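Local coordinates for protein dihydrofolate reductase, putative (Aspergillus flavus, PDB 6DRS) that probably catalyses the NADPH-dependent reduction of dihydrofolate to tetrahydrofolate and here binds an antifolate inhibitor together with NADP, at residues Pro52-Gly63 with Gly148-Gly158. Residues are numbered along the deposited sequence; the frame is centred on the assembly and turned at random.
Sequences PRPGTTNAMIMG and GGLGSVFVIGG. With NAP (NADP nicotinamide-adenine-dinucleotide phosphate), chain H; SO4 (sulfate ion), chain F.
Ile156 packs against Met60 and Met62. Its CG2 branch crosses Met60 CB at 3.7 Å, while CG1 runs alongside Met62, 3.6 Å from Met62 CB. Its chi1 of 71° sets CG1 between backbone N and carbonyl carbon, on the Met62 side, and CG2 anti to the carbonyl carbon, against Met60. On the other face of the sheet, Ile61 CD1 meets Val153 CG1 at 3.7 Å, and Ala59 CB touches Leu150 CD1. The backbones pair in parallel: Phe154 N donates to Ala59 O, and Phe154 O accepts from Ile61 N at 2.7 Å. These are neighbouring central strands of the dihydrofolate reductase sheet. A beta bulge shifts the register between Thr57 and Ala59. There Asn58 OD1 accepts from Ser152 N at 2.8 Å, with the donor above the amide plane. Asn58 ND2 lies at the Phe154 ring edge and donates to Thr48 O and Arg50 O, which fixes the amide's rotation. At the strands' C-terminal ends Gly63 N donates to Gly157 O, in the carbonyl plane, on a lone pair. The Gly157-Gly158 peptide is cis, and Gly158 N donates to NADP O1A at 2.8 Å. Helix 135-146 packs on Ile61 and Val153; Phe44 touches Met60 and Ile156, which also lines the inhibitor pocket.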
loop_
_atom_site.group_PDB
_atom_site.type_symbol
_atom_site.label_atom_id
_atom_site.label_comp_id
_atom_site.label_asym_id
_atom_site.label_seq_id
_atom_site.Cartn_x
_atom_site.Cartn_y
_atom_site.Cartn_z
ATOM N N PRO A 52 14.451 -4.840 -1.280
ATOM C CA PRO A 52 15.535 -3.881 -1.055
ATOM C C PRO A 52 16.914 -4.546 -1.226
ATOM O O PRO A 52 17.917 -3.842 -1.297
ATOM C CB PRO A 52 15.353 -3.426 0.408
ATOM C CG PRO A 52 14.687 -4.624 1.074
ATOM C CD PRO A 52 13.819 -5.239 -0.012
ATOM N N ARG A 53 16.968 -5.881 -1.236
ATOM C CA ARG A 53 18.185 -6.617 -1.551
ATOM C C ARG A 53 17.816 -8.040 -1.970
ATOM O O ARG A 53 16.705 -8.489 -1.712
ATOM C CB ARG A 53 19.139 -6.623 -0.352
ATOM C CG ARG A 53 18.600 -7.329 0.878
ATOM C CD ARG A 53 19.267 -6.777 2.116
ATOM N NE ARG A 53 18.815 -7.564 3.248
ATOM C CZ ARG A 53 17.695 -7.320 3.931
ATOM N NH1 ARG A 53 17.041 -6.179 3.749
ATOM N NH2 ARG A 53 17.237 -8.218 4.794
ATOM N N PRO A 54 18.767 -8.764 -2.579
ATOM C CA PRO A 54 18.457 -10.052 -3.172
ATOM C C PRO A 54 18.024 -11.025 -2.076
ATOM O O PRO A 54 18.461 -10.908 -0.924
ATOM C CB PRO A 54 19.759 -10.477 -3.872
ATOM C CG PRO A 54 20.441 -9.141 -4.104
ATOM C CD PRO A 54 20.201 -8.489 -2.762
ATOM N N GLY A 55 17.111 -11.924 -2.433
ATOM C CA GLY A 55 16.663 -12.976 -1.526
ATOM C C GLY A 55 15.780 -12.470 -0.400
ATOM O O GLY A 55 15.712 -13.124 0.626
ATOM N N THR A 56 15.116 -11.316 -0.547
ATOM C CA THR A 56 14.166 -10.865 0.484
ATOM C C THR A 56 12.777 -10.682 -0.131
ATOM O O THR A 56 12.618 -10.605 -1.347
ATOM C CB THR A 56 14.632 -9.591 1.195
ATOM O OG1 THR A 56 14.762 -8.603 0.169
ATOM C CG2 THR A 56 15.957 -9.779 1.903
ATOM N N THR A 57 11.777 -10.656 0.742
ATOM C CA THR A 57 10.384 -10.461 0.318
ATOM C C THR A 57 9.787 -9.337 1.165
ATOM O O THR A 57 9.976 -9.333 2.380
ATOM C CB THR A 57 9.570 -11.757 0.405
ATOM O OG1 THR A 57 10.101 -12.680 -0.553
ATOM C CG2 THR A 57 8.109 -11.502 0.095
ATOM N N ASN A 58 9.104 -8.379 0.514
ATOM C CA ASN A 58 8.455 -7.297 1.262
ATOM C C ASN A 58 7.156 -7.820 1.870
ATOM O O ASN A 58 6.537 -8.754 1.294
ATOM C CB ASN A 58 8.136 -6.088 0.379
ATOM C CG ASN A 58 9.373 -5.503 -0.263
ATOM O OD1 ASN A 58 10.490 -5.790 0.173
ATOM N ND2 ASN A 58 9.176 -4.723 -1.314
ATOM N N ALA A 59 6.803 -7.241 3.026
ATOM C CA ALA A 59 5.509 -7.462 3.680
ATOM C C ALA A 59 4.622 -6.212 3.493
ATOM O O ALA A 59 5.117 -5.052 3.560
ATOM C CB ALA A 59 5.704 -7.741 5.155
ATOM N N MET A 60 3.323 -6.442 3.272
ATOM C CA MET A 60 2.302 -5.363 3.337
ATOM C C MET A 60 1.401 -5.595 4.558
ATOM O O MET A 60 0.797 -6.648 4.696
ATOM C CB MET A 60 1.458 -5.349 2.063
ATOM C CG MET A 60 2.289 -5.008 0.865
ATOM S SD MET A 60 1.261 -5.074 -0.576
ATOM C CE MET A 60 0.668 -6.770 -0.508
ATOM N N ILE A 61 1.355 -4.647 5.479
ATOM C CA ILE A 61 0.424 -4.809 6.589
ATOM C C ILE A 61 -0.871 -4.048 6.275
ATOM O O ILE A 61 -0.815 -2.866 5.896
ATOM C CB ILE A 61 1.094 -4.396 7.903
ATOM C CG1 ILE A 61 2.329 -5.275 8.106
ATOM C CG2 ILE A 61 0.119 -4.538 9.070
ATOM C CD1 ILE A 61 3.193 -4.843 9.264
ATOM N N MET A 62 -2.014 -4.740 6.388
ATOM C CA MET A 62 -3.307 -4.170 5.991
ATOM C C MET A 62 -4.402 -4.507 7.019
ATOM O O MET A 62 -4.358 -5.529 7.706
ATOM C CB MET A 62 -3.721 -4.673 4.604
ATOM C CG MET A 62 -4.098 -6.138 4.580
ATOM S SD MET A 62 -3.994 -6.776 2.898
ATOM C CE MET A 62 -2.237 -7.163 2.851
ATOM N N GLY A 63 -5.410 -3.633 7.131
ATOM C CA GLY A 63 -6.608 -3.970 7.909
ATOM C C GLY A 63 -7.457 -4.998 7.169
ATOM O O GLY A 63 -7.349 -5.149 5.942
ATOM N N GLY A 148 15.948 -12.516 8.323
ATOM C CA GLY A 148 16.754 -11.733 7.365
ATOM C C GLY A 148 16.248 -11.883 5.940
ATOM O O GLY A 148 16.766 -11.234 5.028
ATOM N N GLY A 149 15.239 -12.743 5.751
ATOM C CA GLY A 149 14.519 -12.806 4.478
ATOM C C GLY A 149 13.447 -11.715 4.384
ATOM O O GLY A 149 12.870 -11.492 3.291
ATOM N N LEU A 150 13.150 -11.024 5.500
ATOM C CA LEU A 150 12.178 -9.897 5.447
ATOM C C LEU A 150 12.804 -8.742 4.656
ATOM O O LEU A 150 13.927 -8.341 4.974
ATOM C CB LEU A 150 11.776 -9.460 6.859
ATOM C CG LEU A 150 10.681 -8.380 6.962
ATOM C CD1 LEU A 150 9.404 -8.808 6.266
ATOM C CD2 LEU A 150 10.366 -8.038 8.410
ATOM N N GLY A 151 12.124 -8.279 3.589
ATOM C CA GLY A 151 12.509 -7.053 2.870
ATOM C C GLY A 151 11.903 -5.799 3.482
ATOM O O GLY A 151 11.922 -5.623 4.677
ATOM N N SER A 152 11.355 -4.904 2.665
ATOM C CA SER A 152 10.737 -3.655 3.192
ATOM C C SER A 152 9.332 -3.935 3.767
ATOM O O SER A 152 8.627 -4.806 3.290
ATOM C CB SER A 152 10.674 -2.636 2.118
ATOM O OG SER A 152 11.965 -2.459 1.570
ATOM N N VAL A 153 8.937 -3.195 4.796
ATOM C CA VAL A 153 7.573 -3.304 5.354
ATOM C C VAL A 153 6.773 -2.045 4.985
ATOM O O VAL A 153 7.170 -0.904 5.263
ATOM C CB VAL A 153 7.589 -3.557 6.871
ATOM C CG1 VAL A 153 6.177 -3.631 7.445
ATOM C CG2 VAL A 153 8.382 -4.814 7.205
ATOM N N PHE A 154 5.633 -2.284 4.366
ATOM C CA PHE A 154 4.711 -1.242 3.967
ATOM C C PHE A 154 3.424 -1.387 4.773
ATOM O O PHE A 154 2.941 -2.510 4.951
ATOM C CB PHE A 154 4.320 -1.413 2.500
ATOM C CG PHE A 154 5.439 -1.063 1.567
ATOM C CD1 PHE A 154 5.671 0.256 1.212
ATOM C CD2 PHE A 154 6.318 -2.045 1.116
ATOM C CE1 PHE A 154 6.738 0.584 0.387
ATOM C CE2 PHE A 154 7.373 -1.717 0.271
ATOM C CZ PHE A 154 7.581 -0.403 -0.091
ATOM N N VAL A 155 2.884 -0.264 5.238
ATOM C CA VAL A 155 1.501 -0.239 5.746
ATOM C C VAL A 155 0.589 0.239 4.613
ATOM O O VAL A 155 0.723 1.387 4.183
ATOM C CB VAL A 155 1.390 0.686 6.963
ATOM C CG1 VAL A 155 -0.071 0.912 7.371
ATOM C CG2 VAL A 155 2.203 0.144 8.124
ATOM N N ILE A 156 -0.269 -0.653 4.104
ATOM C CA ILE A 156 -1.032 -0.363 2.885
ATOM C C ILE A 156 -2.481 0.058 3.188
ATOM O O ILE A 156 -3.275 0.171 2.231
ATOM C CB ILE A 156 -0.957 -1.515 1.855
ATOM C CG1 ILE A 156 -1.754 -2.757 2.288
ATOM C CG2 ILE A 156 0.510 -1.835 1.599
ATOM C CD1 ILE A 156 -2.188 -3.643 1.145
ATOM N N GLY A 157 -2.823 0.335 4.454
ATOM C CA GLY A 157 -4.187 0.762 4.765
ATOM C C GLY A 157 -5.049 -0.281 5.482
ATOM O O GLY A 157 -4.593 -1.389 5.809
ATOM N N GLY A 158 -6.311 0.078 5.755
ATOM C CA GLY A 158 -6.853 1.400 5.402
ATOM C C GLY A 158 -6.757 2.401 6.544
ATOM O O GLY A 158 -5.776 2.427 7.283
HETATM P PA NAP H . -9.144 -0.940 7.436
HETATM O O1A NAP H . -8.630 -1.450 6.119
HETATM O O2A NAP H . -8.444 -0.068 8.414
HETATM O O5B NAP H . -9.717 -2.221 8.255
HETATM C C5B NAP H . -10.536 -2.122 9.436
HETATM C C4B NAP H . -10.517 -3.507 10.047
HETATM O O4B NAP H . -9.186 -3.814 10.468
HETATM C C3B NAP H . -11.354 -3.646 11.311
HETATM O O3B NAP H . -12.721 -3.940 10.983
HETATM C C2B NAP H . -10.666 -4.804 12.009
HETATM O O2B NAP H . -10.949 -6.021 11.323
HETATM C C1B NAP H . -9.201 -4.573 11.687
HETATM N N9A NAP H . -8.564 -3.767 12.712
HETATM C C8A NAP H . -8.510 -2.429 12.611
HETATM N N7A NAP H . -7.868 -1.918 13.682
HETATM C C5A NAP H . -7.493 -2.941 14.480
HETATM C C6A NAP H . -6.776 -3.066 15.770
HETATM N N6A NAP H . -6.339 -1.940 16.351
HETATM N N1A NAP H . -6.564 -4.282 16.318
HETATM C C2A NAP H . -7.015 -5.374 15.674
HETATM N N3A NAP H . -7.682 -5.328 14.488
HETATM C C4A NAP H . -7.962 -4.167 13.842
HETATM O O3 NAP H . -10.627 -0.334 7.078
HETATM P PN NAP H . -11.063 1.202 6.749
HETATM O O1N NAP H . -10.349 2.172 7.593
HETATM O O2N NAP H . -12.572 1.100 6.776
HETATM O O5D NAP H . -10.598 1.360 5.227
HETATM C C5D NAP H . -11.099 0.510 4.225
HETATM C C4D NAP H . -11.397 1.474 3.097
HETATM O O4D NAP H . -10.209 2.218 2.825
HETATM C C3D NAP H . -11.835 0.840 1.798
HETATM O O3D NAP H . -12.795 1.746 1.193
HETATM C C2D NAP H . -10.555 0.807 1.007
HETATM O O2D NAP H . -10.830 0.805 -0.372
HETATM C C1D NAP H . -9.864 2.079 1.444
HETATM N N1N NAP H . -8.399 2.025 1.250
HETATM C C2N NAP H . -7.839 2.931 0.415
HETATM C C3N NAP H . -6.454 2.936 0.153
HETATM C C7N NAP H . -5.854 3.984 -0.783
HETATM O O7N NAP H . -4.631 4.071 -0.937
HETATM N N7N NAP H . -6.699 4.804 -1.435
HETATM C C4N NAP H . -5.659 1.940 0.754
HETATM C C5N NAP H . -6.275 1.018 1.603
HETATM C C6N NAP H . -7.652 1.062 1.831
HETATM P P2B NAP H . -12.119 -7.008 11.821
HETATM O O1X NAP H . -13.425 -6.263 11.579
HETATM O O2X NAP H . -12.034 -8.142 10.820
HETATM O O3X NAP H . -11.714 -7.144 13.257
HETATM S S SO4 F . 12.687 -14.775 1.190
HETATM O O1 SO4 F . 12.749 -15.056 -0.268
HETATM O O2 SO4 F . 12.339 -13.350 1.341
HETATM O O3 SO4 F . 11.654 -15.585 1.882
HETATM O O4 SO4 F . 13.988 -15.069 1.841
HETATM O O HOH W 1 19.278 -9.916 3.644
#